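Local coordinates for Oxidored_FMN domain-containing protein ([Pseudomonas] geniculata N1, PDB 6L6J), which probably oxidises the amine 6-hydroxypseudooxynicotine in nicotine breakdown, as an FMN- and [4Fe-4S]-containing flavoprotein of the NADH:flavin oxidoreductase family, at residues D3-I8 with S301-V306; I524-D529 with V613-G618; S555-W560 with I581-A586. All blocks are in the same frame, centred on the assembly; numbering follows the deposited sequence.

Contact 1 (D3-I8 with S301-V306)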
ATOM      1  N   ASP A   3     -23.619 -18.031  -1.668  1.00 37.41           N
ATOM      2  CA  ASP A   3     -23.213 -19.423  -1.334  1.00 37.21           C
ATOM      3  C   ASP A   3     -23.154 -19.574   0.189  1.00 37.16           C
ATOM      4  O   ASP A   3     -22.531 -18.766   0.864  1.00 34.25           O
ATOM      5  CB  ASP A   3     -21.889 -19.770  -2.008  1.00 42.39           C
ATOM      6  CG  ASP A   3     -22.018 -19.931  -3.515  1.00 46.08           C
ATOM      7  OD1 ASP A   3     -22.498 -20.998  -3.954  1.00 48.06           O
ATOM      8  OD2 ASP A   3     -21.645 -18.989  -4.239  1.00 46.94           O
ATOM      9  N   PRO A   4     -23.855 -20.565   0.800  1.00 38.90           N
ATOM     10  CA  PRO A   4     -23.994 -20.634   2.258  1.00 36.60           C
ATOM     11  C   PRO A   4     -22.711 -21.006   3.015  1.00 35.14           C
ATOM     12  O   PRO A   4     -22.732 -20.894   4.228  1.00 34.67           O
ATOM     13  CB  PRO A   4     -25.049 -21.731   2.513  1.00 34.94           C
ATOM     14  CG  PRO A   4     -25.698 -21.954   1.173  1.00 34.79           C
ATOM     15  CD  PRO A   4     -24.631 -21.632   0.141  1.00 37.62           C
ATOM     16  N   ARG A   5     -21.641 -21.402   2.313  1.00 34.38           N
ATOM     17  CA  ARG A   5     -20.298 -21.628   2.931  1.00 37.00           C
ATOM     18  C   ARG A   5     -19.798 -20.310   3.560  1.00 34.65           C
ATOM     19  O   ARG A   5     -18.998 -20.372   4.510  1.00 32.10           O
ATOM     20  CB  ARG A   5     -19.306 -22.257   1.931  1.00 39.88           C
ATOM     21  CG  ARG A   5     -18.800 -21.349   0.814  1.00 42.82           C
ATOM     22  CD  ARG A   5     -18.061 -22.091  -0.296  1.00 44.97           C
ATOM     23  NE  ARG A   5     -18.908 -22.465  -1.435  1.00 48.00           N
ATOM     24  CZ  ARG A   5     -18.687 -22.155  -2.719  1.00 50.73           C
ATOM     25  NH1 ARG A   5     -17.638 -21.449  -3.094  1.00 53.03           N
ATOM     26  NH2 ARG A   5     -19.530 -22.552  -3.651  1.00 55.04           N
ATOM     27  N   TYR A   6     -20.303 -19.156   3.104  1.00 32.30           N
ATOM     28  CA  TYR A   6     -19.880 -17.824   3.602  1.00 32.23           C
ATOM     29  C   TYR A   6     -20.859 -17.277   4.640  1.00 31.79           C
ATOM     30  O   TYR A   6     -20.546 -16.184   5.177  1.00 32.72           O
ATOM     31  CB  TYR A   6     -19.650 -16.865   2.434  1.00 29.34           C
ATOM     32  CG  TYR A   6     -18.749 -17.470   1.395  1.00 27.63           C
ATOM     33  CD1 TYR A   6     -17.473 -17.885   1.713  1.00 26.28           C
ATOM     34  CD2 TYR A   6     -19.185 -17.654   0.097  1.00 29.51           C
ATOM     35  CE1 TYR A   6     -16.656 -18.484   0.764  1.00 30.09           C
ATOM     36  CE2 TYR A   6     -18.379 -18.234  -0.871  1.00 29.74           C
ATOM     37  CZ  TYR A   6     -17.112 -18.668  -0.533  1.00 31.00           C
ATOM     38  OH  TYR A   6     -16.320 -19.245  -1.494  1.00 33.66           O
ATOM     39  N   ASP A   7     -21.945 -17.990   4.946  1.00 29.99           N
ATOM     40  CA  ASP A   7     -22.949 -17.538   5.951  1.00 31.64           C
ATOM     41  C   ASP A   7     -22.217 -17.045   7.210  1.00 31.21           C
ATOM     42  O   ASP A   7     -22.616 -15.985   7.749  1.00 28.91           O
ATOM     43  CB  ASP A   7     -23.948 -18.650   6.312  1.00 33.46           C
ATOM     44  CG  ASP A   7     -25.057 -18.921   5.295  1.00 31.75           C
ATOM     45  OD1 ASP A   7     -25.118 -18.227   4.275  1.00 31.11           O
ATOM     46  OD2 ASP A   7     -25.848 -19.861   5.523  1.00 33.91           O
ATOM     47  N   ILE A   8     -21.191 -17.786   7.650  1.00 31.25           N
ATOM     48  CA  ILE A   8     -20.413 -17.552   8.915  1.00 33.11           C
ATOM     49  C   ILE A   8     -19.729 -16.168   8.906  1.00 31.40           C
ATOM     50  O   ILE A   8     -19.586 -15.538   9.994  1.00 30.74           O
ATOM     51  CB  ILE A   8     -19.384 -18.684   9.145  1.00 34.51           C
ATOM     52  CG1 ILE A   8     -18.544 -18.440  10.401  1.00 33.71           C
ATOM     53  CG2 ILE A   8     -18.497 -18.881   7.922  1.00 36.00           C
ATOM     54  CD1 ILE A   8     -18.128 -19.702  11.110  1.00 34.40           C
ATOM     55  N   SER A 301      -8.942 -14.156  -0.344  1.00 35.65           N
ATOM     56  CA  SER A 301      -9.655 -15.446  -0.535  1.00 36.77           C
ATOM     57  C   SER A 301     -10.755 -15.586   0.510  1.00 37.17           C
ATOM     58  O   SER A 301     -10.478 -15.666   1.711  1.00 37.32           O
ATOM     59  CB  SER A 301      -8.719 -16.631  -0.466  1.00 41.74           C
ATOM     60  OG  SER A 301      -9.437 -17.876  -0.566  1.00 40.18           O
ATOM     61  N   PRO A 302     -12.033 -15.652   0.076  1.00 36.47           N
ATOM     62  CA  PRO A 302     -13.144 -15.885   1.001  1.00 36.12           C
ATOM     63  C   PRO A 302     -13.022 -17.200   1.786  1.00 34.91           C
ATOM     64  O   PRO A 302     -13.461 -17.229   2.925  1.00 37.08           O
ATOM     65  CB  PRO A 302     -14.388 -15.924   0.097  1.00 38.10           C
ATOM     66  CG  PRO A 302     -13.955 -15.226  -1.185  1.00 37.78           C
ATOM     67  CD  PRO A 302     -12.475 -15.515  -1.323  1.00 35.60           C
ATOM     68  N   ASP A 303     -12.423 -18.233   1.178  1.00 34.59           N
ATOM     69  CA  ASP A 303     -12.224 -19.583   1.791  1.00 31.33           C
ATOM     70  C   ASP A 303     -11.115 -19.528   2.854  1.00 30.54           C
ATOM     71  O   ASP A 303     -11.240 -20.217   3.890  1.00 28.55           O
ATOM     72  CB  ASP A 303     -11.971 -20.614   0.702  1.00 29.71           C
ATOM     73  CG  ASP A 303     -13.142 -20.730  -0.257  1.00 32.91           C
ATOM     74  OD1 ASP A 303     -14.288 -20.598   0.207  1.00 38.73           O
ATOM     75  OD2 ASP A 303     -12.912 -20.930  -1.457  1.00 36.18           O
ATOM     76  N   ALA A 304     -10.090 -18.706   2.635  1.00 31.16           N
ATOM     77  CA  ALA A 304      -9.041 -18.432   3.639  1.00 32.30           C
ATOM     78  C   ALA A 304      -9.713 -17.805   4.864  1.00 33.42           C
ATOM     79  O   ALA A 304      -9.357 -18.216   6.024  1.00 29.84           O
ATOM     80  CB  ALA A 304      -7.979 -17.526   3.053  1.00 32.35           C
ATOM     81  N   MET A 305     -10.628 -16.844   4.604  1.00 29.39           N
ATOM     82  CA  MET A 305     -11.342 -16.057   5.647  1.00 29.55           C
ATOM     83  C   MET A 305     -12.238 -17.017   6.436  1.00 26.84           C
ATOM     84  O   MET A 305     -12.197 -17.013   7.670  1.00 25.80           O
ATOM     85  CB  MET A 305     -12.167 -14.910   5.036  1.00 30.57           C
ATOM     86  CG  MET A 305     -11.309 -13.804   4.432  1.00 30.48           C
ATOM     87  SD  MET A 305     -12.100 -12.510   3.402  1.00 28.78           S
ATOM     88  CE  MET A 305     -13.779 -13.086   3.342  1.00 33.05           C
ATOM     89  N   VAL A 306     -12.987 -17.862   5.743  1.00 27.16           N
ATOM     90  CA  VAL A 306     -13.879 -18.845   6.419  1.00 28.16           C
ATOM     91  C   VAL A 306     -13.021 -19.698   7.345  1.00 27.62           C
ATOM     92  O   VAL A 306     -13.377 -19.813   8.524  1.00 27.05           O
ATOM     93  CB  VAL A 306     -14.692 -19.676   5.411  1.00 28.63           C
ATOM     94  CG1 VAL A 306     -15.230 -20.964   6.022  1.00 27.31           C
ATOM     95  CG2 VAL A 306     -15.840 -18.831   4.847  1.00 29.13           C
TER
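Tyr6 and Val306 supply most of the surface buried where the 3-10 segment near the chain start meets the first turn of helix 302-310, and Asp303 adds a polar contact beside them. With CG anti to its own carbonyl carbon (chi1 -51°), Tyr6 carries its ring toward the helix although its CB does not point there. Val306 meets the edge of that ring: CG2, held beside the backbone N, lies near the ring plane, 3.7 Å from Tyr6 CD1. Val306 CG2 also approaches Arg5 O at 3.5 Å and touches Ile8 CG2, so a single branch of the valine collects three neighbours. Pro302 comes to the ring obliquely, its CB 3.5 Å from Tyr6 CE1.

Tyr6 OH donates to Asp303 OD1 at 3.0 Å. It reaches the oxygen from above the carboxylate plane, and the ring and carboxylate planes are 20° apart. The hydroxyl also accepts a bent bond from Arg5 NH1 (3.0 Å to Tyr6 OH, N-H...O angle 139°), and two bonds thus grip it. To get there Arg5 takes the crowded chi1 position and lays CG over the centre of the Tyr6 ring, 3.4 Å above its plane. The nearby guanidinium would probably help keep Asp303 ionised. Asp3 OD1 faces Arg5 NH2 through charge alone, out of the guanidinium plane.

Ser301 is the N-cap of helix 302-310, its OG receiving a weak bond from Ala304 N. That helix links strand 293-296 to strand 316-319, the last two of the TIM barrel, and residues 3-8 pack against it on the barrel's outside. Ile333 of helix 329-334 also touches Tyr6, while Ile8 packs farther along helix 302-310 on Ile309 and Arg310.

Contact 2 (I524-D529 with V613-G618)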
ATOM      1  N   ILE A 524      26.935  -6.575 -13.651  1.00 37.00           N
ATOM      2  CA  ILE A 524      26.586  -5.303 -12.955  1.00 37.33           C
ATOM      3  C   ILE A 524      25.195  -4.861 -13.411  1.00 34.70           C
ATOM      4  O   ILE A 524      24.974  -4.711 -14.646  1.00 35.03           O
ATOM      5  CB  ILE A 524      27.634  -4.207 -13.210  1.00 36.95           C
ATOM      6  CG1 ILE A 524      28.866  -4.422 -12.324  1.00 38.66           C
ATOM      7  CG2 ILE A 524      27.015  -2.837 -13.005  1.00 36.40           C
ATOM      8  CD1 ILE A 524      30.036  -3.534 -12.664  1.00 38.20           C
ATOM      9  N   VAL A 525      24.293  -4.680 -12.448  1.00 32.74           N
ATOM     10  CA  VAL A 525      22.952  -4.064 -12.682  1.00 32.41           C
ATOM     11  C   VAL A 525      23.050  -2.654 -12.141  1.00 29.48           C
ATOM     12  O   VAL A 525      23.370  -2.520 -10.957  1.00 30.62           O
ATOM     13  CB  VAL A 525      21.799  -4.847 -12.028  1.00 31.35           C
ATOM     14  CG1 VAL A 525      20.448  -4.310 -12.442  1.00 30.58           C
ATOM     15  CG2 VAL A 525      21.884  -6.326 -12.353  1.00 31.75           C
ATOM     16  N   TYR A 526      22.885  -1.667 -13.021  1.00 30.53           N
ATOM     17  CA  TYR A 526      23.007  -0.221 -12.705  1.00 28.17           C
ATOM     18  C   TYR A 526      21.595   0.341 -12.594  1.00 28.97           C
ATOM     19  O   TYR A 526      20.828   0.246 -13.583  1.00 29.23           O
ATOM     20  CB  TYR A 526      23.856   0.474 -13.765  1.00 28.45           C
ATOM     21  CG  TYR A 526      24.223   1.908 -13.474  1.00 28.68           C
ATOM     22  CD1 TYR A 526      24.763   2.290 -12.255  1.00 27.53           C
ATOM     23  CD2 TYR A 526      24.093   2.875 -14.457  1.00 27.77           C
ATOM     24  CE1 TYR A 526      25.130   3.605 -12.021  1.00 28.04           C
ATOM     25  CE2 TYR A 526      24.466   4.190 -14.241  1.00 26.56           C
ATOM     26  CZ  TYR A 526      24.976   4.556 -13.015  1.00 27.56           C
ATOM     27  OH  TYR A 526      25.320   5.860 -12.811  1.00 31.95           O
ATOM     28  N   ASP A 527      21.257   0.817 -11.394  1.00 29.15           N
ATOM     29  CA  ASP A 527      19.911   1.320 -11.032  1.00 29.63           C
ATOM     30  C   ASP A 527      19.946   2.850 -10.978  1.00 29.24           C
ATOM     31  O   ASP A 527      20.512   3.389 -10.016  1.00 27.39           O
ATOM     32  CB  ASP A 527      19.441   0.708  -9.714  1.00 30.60           C
ATOM     33  CG  ASP A 527      18.030   1.108  -9.358  1.00 30.59           C
ATOM     34  OD1 ASP A 527      17.321   1.593 -10.282  1.00 28.65           O
ATOM     35  OD2 ASP A 527      17.657   0.928  -8.168  1.00 34.80           O
ATOM     36  N   GLU A 528      19.378   3.487 -12.005  1.00 29.92           N
ATOM     37  CA  GLU A 528      19.033   4.933 -12.062  1.00 31.50           C
ATOM     38  C   GLU A 528      17.499   5.098 -12.140  1.00 33.26           C
ATOM     39  O   GLU A 528      17.044   6.207 -12.497  1.00 36.33           O
ATOM     40  CB  GLU A 528      19.684   5.565 -13.294  1.00 31.73           C
ATOM     41  CG  GLU A 528      21.138   5.925 -13.087  1.00 33.77           C
ATOM     42  CD  GLU A 528      21.361   7.362 -12.664  1.00 35.30           C
ATOM     43  OE1 GLU A 528      21.047   8.258 -13.465  1.00 37.84           O
ATOM     44  OE2 GLU A 528      21.826   7.576 -11.531  1.00 35.07           O
ATOM     45  N   ASP A 529      16.736   4.029 -11.883  1.00 30.34           N
ATOM     46  CA  ASP A 529      15.253   4.042 -11.866  1.00 28.48           C
ATOM     47  C   ASP A 529      14.781   4.200 -10.422  1.00 28.73           C
ATOM     48  O   ASP A 529      13.816   4.936 -10.226  1.00 31.22           O
ATOM     49  CB  ASP A 529      14.673   2.767 -12.468  1.00 28.75           C
ATOM     50  CG  ASP A 529      13.198   2.595 -12.186  1.00 28.18           C
ATOM     51  OD1 ASP A 529      12.395   3.184 -12.916  1.00 26.45           O
ATOM     52  OD2 ASP A 529      12.883   1.901 -11.212  1.00 30.89           O
ATOM     53  N   VAL A 613      26.335  -6.415 -18.207  1.00 39.20           N
ATOM     54  CA  VAL A 613      25.946  -5.101 -17.612  1.00 37.27           C
ATOM     55  C   VAL A 613      24.478  -4.871 -17.939  1.00 35.33           C
ATOM     56  O   VAL A 613      24.167  -4.870 -19.152  1.00 35.78           O
ATOM     57  CB  VAL A 613      26.805  -3.955 -18.179  1.00 38.37           C
ATOM     58  CG1 VAL A 613      26.277  -2.587 -17.759  1.00 38.13           C
ATOM     59  CG2 VAL A 613      28.277  -4.103 -17.806  1.00 36.74           C
ATOM     60  N   VAL A 614      23.611  -4.706 -16.934  1.00 31.74           N
ATOM     61  CA  VAL A 614      22.200  -4.311 -17.217  1.00 32.32           C
ATOM     62  C   VAL A 614      22.034  -2.851 -16.779  1.00 32.33           C
ATOM     63  O   VAL A 614      22.252  -2.546 -15.576  1.00 33.14           O
ATOM     64  CB  VAL A 614      21.153  -5.251 -16.589  1.00 32.59           C
ATOM     65  CG1 VAL A 614      19.793  -5.046 -17.232  1.00 31.92           C
ATOM     66  CG2 VAL A 614      21.554  -6.716 -16.688  1.00 33.02           C
ATOM     67  N   LEU A 615      21.745  -1.978 -17.751  1.00 29.44           N
ATOM     68  CA  LEU A 615      21.378  -0.560 -17.523  1.00 27.59           C
ATOM     69  C   LEU A 615      19.860  -0.446 -17.281  1.00 26.31           C
ATOM     70  O   LEU A 615      19.080  -0.743 -18.194  1.00 22.83           O
ATOM     71  CB  LEU A 615      21.836   0.263 -18.731  1.00 27.05           C
ATOM     72  CG  LEU A 615      23.342   0.265 -19.005  1.00 26.43           C
ATOM     73  CD1 LEU A 615      23.663   0.996 -20.294  1.00 26.46           C
ATOM     74  CD2 LEU A 615      24.126   0.887 -17.859  1.00 25.93           C
ATOM     75  N   VAL A 616      19.476  -0.052 -16.063  1.00 27.60           N
ATOM     76  CA  VAL A 616      18.068   0.239 -15.652  1.00 28.67           C
ATOM     77  C   VAL A 616      17.995   1.727 -15.282  1.00 29.61           C
ATOM     78  O   VAL A 616      18.214   2.054 -14.089  1.00 27.92           O
ATOM     79  CB  VAL A 616      17.607  -0.669 -14.487  1.00 28.46           C
ATOM     80  CG1 VAL A 616      16.094  -0.798 -14.462  1.00 29.05           C
ATOM     81  CG2 VAL A 616      18.235  -2.054 -14.526  1.00 28.51           C
ATOM     82  N   THR A 617      17.712   2.590 -16.271  1.00 32.00           N
ATOM     83  CA  THR A 617      17.847   4.073 -16.145  1.00 34.85           C
ATOM     84  C   THR A 617      16.580   4.828 -16.585  1.00 33.89           C
ATOM     85  O   THR A 617      16.518   6.046 -16.352  1.00 30.60           O
ATOM     86  CB  THR A 617      19.084   4.573 -16.907  1.00 34.65           C
ATOM     87  OG1 THR A 617      18.875   4.299 -18.290  1.00 35.05           O
ATOM     88  CG2 THR A 617      20.367   3.923 -16.434  1.00 36.02           C
ATOM     89  N   GLY A 618      15.591   4.167 -17.177  1.00 34.12           N
ATOM     90  CA  GLY A 618      14.333   4.847 -17.539  1.00 32.07           C
ATOM     91  C   GLY A 618      13.674   4.203 -18.738  1.00 32.70           C
ATOM     92  O   GLY A 618      14.219   3.187 -19.249  1.00 30.01           O
TER
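Val525 and Val616 form the apolar middle of this pair of parallel strands. Their side chains lie alongside each other on one sheet face, CG1 of Val525 3.8 Å from CG2 of Val616, and helix 533-542 covers them through Val537, Leu541 and Ala534. On the other face Tyr526, with CG anti to the backbone N (chi1 -172°), crosses Leu615 obliquely, Tyr526 CD2 lying 3.9 Å from Leu615 CD2. Four backbone bonds join the strands in regular parallel alternation. Val614 N gives to Ile524 O, and Tyr526 N to Val614 O almost straight (2.8 Å, 174°); Val616 N then gives to Tyr526 O, and Glu528 N to Val616 O.

Polar groups gather where strand 522-527 ends. Glu528 keeps its CB against Thr617 CG2 (3.6 Å), but the chain bends at chi2 and carries the carboxylate away to Thr553 OG1 and Asn493 N. Thr617 OG1 binds Val490 O, and Tyr526 OH reaches His494. Asp527 OD1 accepts from Asp529 N at 3.0 Å, an Asx turn, and also from Tyr530 N, while OD2 pairs with Tyr550 OH. An alanine in place of Asp527 would remove these three bonds and would probably loosen the turn that leads out of the strand.

Strand 522-527, helix 533-542 and the parallel strand 547-552 form a beta-alpha-beta crossover, and strand 612-621 pairs on the other edge of 522-527, consistent with the Rossmann-like second alpha/beta domain of this family.

Contact 3 (S555-W560 with I581-A586)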
ATOM      1  N   SER A 555      21.854   6.836  -2.393  1.00 24.58           N
ATOM      2  CA  SER A 555      22.541   6.518  -1.116  1.00 26.57           C
ATOM      3  C   SER A 555      22.030   5.196  -0.537  1.00 26.45           C
ATOM      4  O   SER A 555      22.757   4.599   0.278  1.00 28.40           O
ATOM      5  CB  SER A 555      22.374   7.628  -0.133  1.00 26.66           C
ATOM      6  OG  SER A 555      22.969   8.802  -0.642  1.00 30.05           O
ATOM      7  N   ASP A 556      20.823   4.787  -0.926  1.00 24.99           N
ATOM      8  CA  ASP A 556      20.156   3.558  -0.450  1.00 25.11           C
ATOM      9  C   ASP A 556      19.761   2.730  -1.663  1.00 25.39           C
ATOM     10  O   ASP A 556      19.446   3.303  -2.709  1.00 23.28           O
ATOM     11  CB  ASP A 556      18.958   3.912   0.427  1.00 26.52           C
ATOM     12  CG  ASP A 556      19.355   4.607   1.711  1.00 25.60           C
ATOM     13  OD1 ASP A 556      19.979   3.958   2.555  1.00 25.93           O
ATOM     14  OD2 ASP A 556      19.039   5.768   1.849  1.00 26.41           O
ATOM     15  N   PRO A 557      19.793   1.370  -1.568  1.00 25.56           N
ATOM     16  CA  PRO A 557      19.297   0.517  -2.643  1.00 24.05           C
ATOM     17  C   PRO A 557      17.798   0.795  -2.831  1.00 23.99           C
ATOM     18  O   PRO A 557      17.105   0.924  -1.846  1.00 23.07           O
ATOM     19  CB  PRO A 557      19.606  -0.919  -2.188  1.00 23.76           C
ATOM     20  CG  PRO A 557      19.803  -0.823  -0.693  1.00 24.03           C
ATOM     21  CD  PRO A 557      20.318   0.581  -0.440  1.00 25.15           C
ATOM     22  N   SER A 558      17.373   0.901  -4.093  1.00 25.28           N
ATOM     23  CA  SER A 558      15.964   1.000  -4.558  1.00 25.69           C
ATOM     24  C   SER A 558      15.200   2.016  -3.723  1.00 25.12           C
ATOM     25  O   SER A 558      14.206   1.671  -3.081  1.00 24.84           O
ATOM     26  CB  SER A 558      15.301  -0.351  -4.523  1.00 27.89           C
ATOM     27  OG  SER A 558      15.922  -1.224  -5.464  1.00 28.76           O
ATOM     28  N   PRO A 559      15.647   3.292  -3.730  1.00 25.96           N
ATOM     29  CA  PRO A 559      15.198   4.312  -2.770  1.00 24.61           C
ATOM     30  C   PRO A 559      13.687   4.318  -2.511  1.00 24.44           C
ATOM     31  O   PRO A 559      13.275   4.447  -1.349  1.00 24.14           O
ATOM     32  CB  PRO A 559      15.628   5.614  -3.437  1.00 22.43           C
ATOM     33  CG  PRO A 559      16.893   5.229  -4.122  1.00 24.90           C
ATOM     34  CD  PRO A 559      16.646   3.834  -4.665  1.00 26.00           C
ATOM     35  N   TRP A 560      12.906   4.154  -3.581  1.00 23.04           N
ATOM     36  CA  TRP A 560      11.428   4.275  -3.521  1.00 23.79           C
ATOM     37  C   TRP A 560      10.850   3.237  -2.540  1.00 23.55           C
ATOM     38  O   TRP A 560       9.710   3.463  -2.037  1.00 19.80           O
ATOM     39  CB  TRP A 560      10.810   4.121  -4.914  1.00 24.31           C
ATOM     40  CG  TRP A 560       9.330   4.352  -4.884  1.00 23.22           C
ATOM     41  CD1 TRP A 560       8.333   3.451  -5.117  1.00 23.20           C
ATOM     42  CD2 TRP A 560       8.685   5.570  -4.502  1.00 23.13           C
ATOM     43  NE1 TRP A 560       7.112   4.036  -4.940  1.00 22.74           N
ATOM     44  CE2 TRP A 560       7.299   5.336  -4.554  1.00 22.84           C
ATOM     45  CE3 TRP A 560       9.148   6.840  -4.149  1.00 23.60           C
ATOM     46  CZ2 TRP A 560       6.375   6.341  -4.284  1.00 22.92           C
ATOM     47  CZ3 TRP A 560       8.234   7.820  -3.848  1.00 23.79           C
ATOM     48  CH2 TRP A 560       6.863   7.567  -3.911  1.00 23.63           C
ATOM     49  N   ILE A 581      25.918  -5.195  -3.010  1.00 31.74           N
ATOM     50  CA  ILE A 581      25.285  -3.850  -2.984  1.00 30.92           C
ATOM     51  C   ILE A 581      26.393  -2.787  -2.994  1.00 29.66           C
ATOM     52  O   ILE A 581      27.171  -2.721  -2.008  1.00 26.19           O
ATOM     53  CB  ILE A 581      24.354  -3.695  -1.770  1.00 31.41           C
ATOM     54  CG1 ILE A 581      23.405  -4.882  -1.628  1.00 32.94           C
ATOM     55  CG2 ILE A 581      23.606  -2.369  -1.836  1.00 29.17           C
ATOM     56  CD1 ILE A 581      22.687  -4.937  -0.294  1.00 36.14           C
ATOM     57  N   VAL A 582      26.428  -1.985  -4.065  1.00 27.46           N
ATOM     58  CA  VAL A 582      27.227  -0.737  -4.188  1.00 27.40           C
ATOM     59  C   VAL A 582      26.279   0.468  -4.269  1.00 26.12           C
ATOM     60  O   VAL A 582      25.352   0.445  -5.093  1.00 27.77           O
ATOM     61  CB  VAL A 582      28.159  -0.793  -5.422  1.00 30.09           C
ATOM     62  CG1 VAL A 582      29.047   0.452  -5.520  1.00 28.10           C
ATOM     63  CG2 VAL A 582      29.016  -2.055  -5.445  1.00 27.64           C
ATOM     64  N   VAL A 583      26.568   1.527  -3.512  1.00 27.32           N
ATOM     65  CA  VAL A 583      25.738   2.766  -3.440  1.00 25.46           C
ATOM     66  C   VAL A 583      26.589   4.028  -3.632  1.00 27.12           C
ATOM     67  O   VAL A 583      27.825   3.932  -3.736  1.00 23.91           O
ATOM     68  CB  VAL A 583      24.958   2.802  -2.123  1.00 25.04           C
ATOM     69  CG1 VAL A 583      23.952   1.644  -2.097  1.00 26.00           C
ATOM     70  CG2 VAL A 583      25.876   2.805  -0.900  1.00 21.61           C
ATOM     71  N   GLY A 584      25.906   5.179  -3.725  1.00 29.67           N
ATOM     72  CA  GLY A 584      26.506   6.495  -4.031  1.00 28.90           C
ATOM     73  C   GLY A 584      27.595   6.401  -5.089  1.00 28.08           C
ATOM     74  O   GLY A 584      28.618   7.105  -4.930  1.00 30.11           O
ATOM     75  N   THR A 585      27.369   5.595  -6.129  1.00 25.32           N
ATOM     76  CA  THR A 585      28.361   5.255  -7.173  1.00 28.52           C
ATOM     77  C   THR A 585      27.709   5.366  -8.552  1.00 29.87           C
ATOM     78  O   THR A 585      26.628   4.783  -8.758  1.00 28.14           O
ATOM     79  CB  THR A 585      28.964   3.851  -6.972  1.00 28.92           C
ATOM     80  OG1 THR A 585      29.702   3.802  -5.754  1.00 29.79           O
ATOM     81  CG2 THR A 585      29.933   3.453  -8.055  1.00 28.29           C
ATOM     82  N   ALA A 586      28.375   6.071  -9.470  1.00 32.62           N
ATOM     83  CA  ALA A 586      27.958   6.216 -10.883  1.00 32.66           C
ATOM     84  C   ALA A 586      28.948   5.475 -11.793  1.00 35.78           C
ATOM     85  O   ALA A 586      30.140   5.316 -11.418  1.00 32.82           O
ATOM     86  CB  ALA A 586      27.871   7.677 -11.241  1.00 32.22           C
TER
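Val583 does most of the work in this small surface contact, with Pro557 and the carbonyl of Ser555 as its partners. Residues 555-560 are the loop that follows strand 547-552 and leads to helix 561-564; it is laid against the turn joining strand 580-582 to strand 585-590 in the second alpha/beta domain. The chi1 of Val583, -65°, sets CG1 anti to the carbonyl carbon and CG2 in the crowded position between backbone N and carbonyl carbon. The isopropyl group turns the hydrogen-bearing flank of its CB to Ser555 O, with both methyls at similar distances: Val583 CB lies 3.7 Å and Val583 CG2 3.8 Å from Ser555 O. CG1 also extends to the proline, 4.1 Å from Pro557 CD, the two side chains crossing obliquely.

Pro557 offers a second corner to Ile581. There Pro557 CG approaches CG2 of Ile581 at 4.3 Å, a loose touch. The isoleucine has CG1 beside the backbone N (chi1 -49°), which leaves CG2 as the branch facing the proline. Pro557 thus spans two alternate residues of the second segment, and Val571 of helix 567-577 and Tyr550 of strand 547-552 also pack on it.

Ser555 and Asp556 contribute through backbone atoms, since their CB atoms point away from residues 581-586. Gly584 has left-handed backbone angles, which suit glycine and turn the chain between the strands. Within this turn Thr585 OG1 donates to Val583 O at 2.8 Å, from above the carbonyl plane. Directional ties come from backbone bonds of Val582 to Tyr550 and Thr552, and of Gly584 to Ala554.

No hydrogen bond crosses between the two segments; aliphatic groups resting on one another and on a carbonyl imply shape-matched van der Waals packing that does not by itself fix an exact register.

In the fold
Contacts 2 and 3 belong to one alpha/beta domain, their centres 11 Å apart. They touch where Tyr526 OH packs on Ala586 CA (3.3 Å) and Asp527 lies beside Ser558. Along the chain, contact 3 forms between the two strands that contact 2 pairs, and strands of both contacts belong to one mixed sheet. Contact 1 stands apart on the TIM barrel, across the chain's centre, with its centre 45 Å from those of both others. No contact lines a cofactor pocket: the side chain of Pro302 in contact 1 is about 14 Å from FMN, and that of Asp529 in contact 2 about 13 Å from ADP and about 7 Å from that of Arg426, an ADP-binding residue.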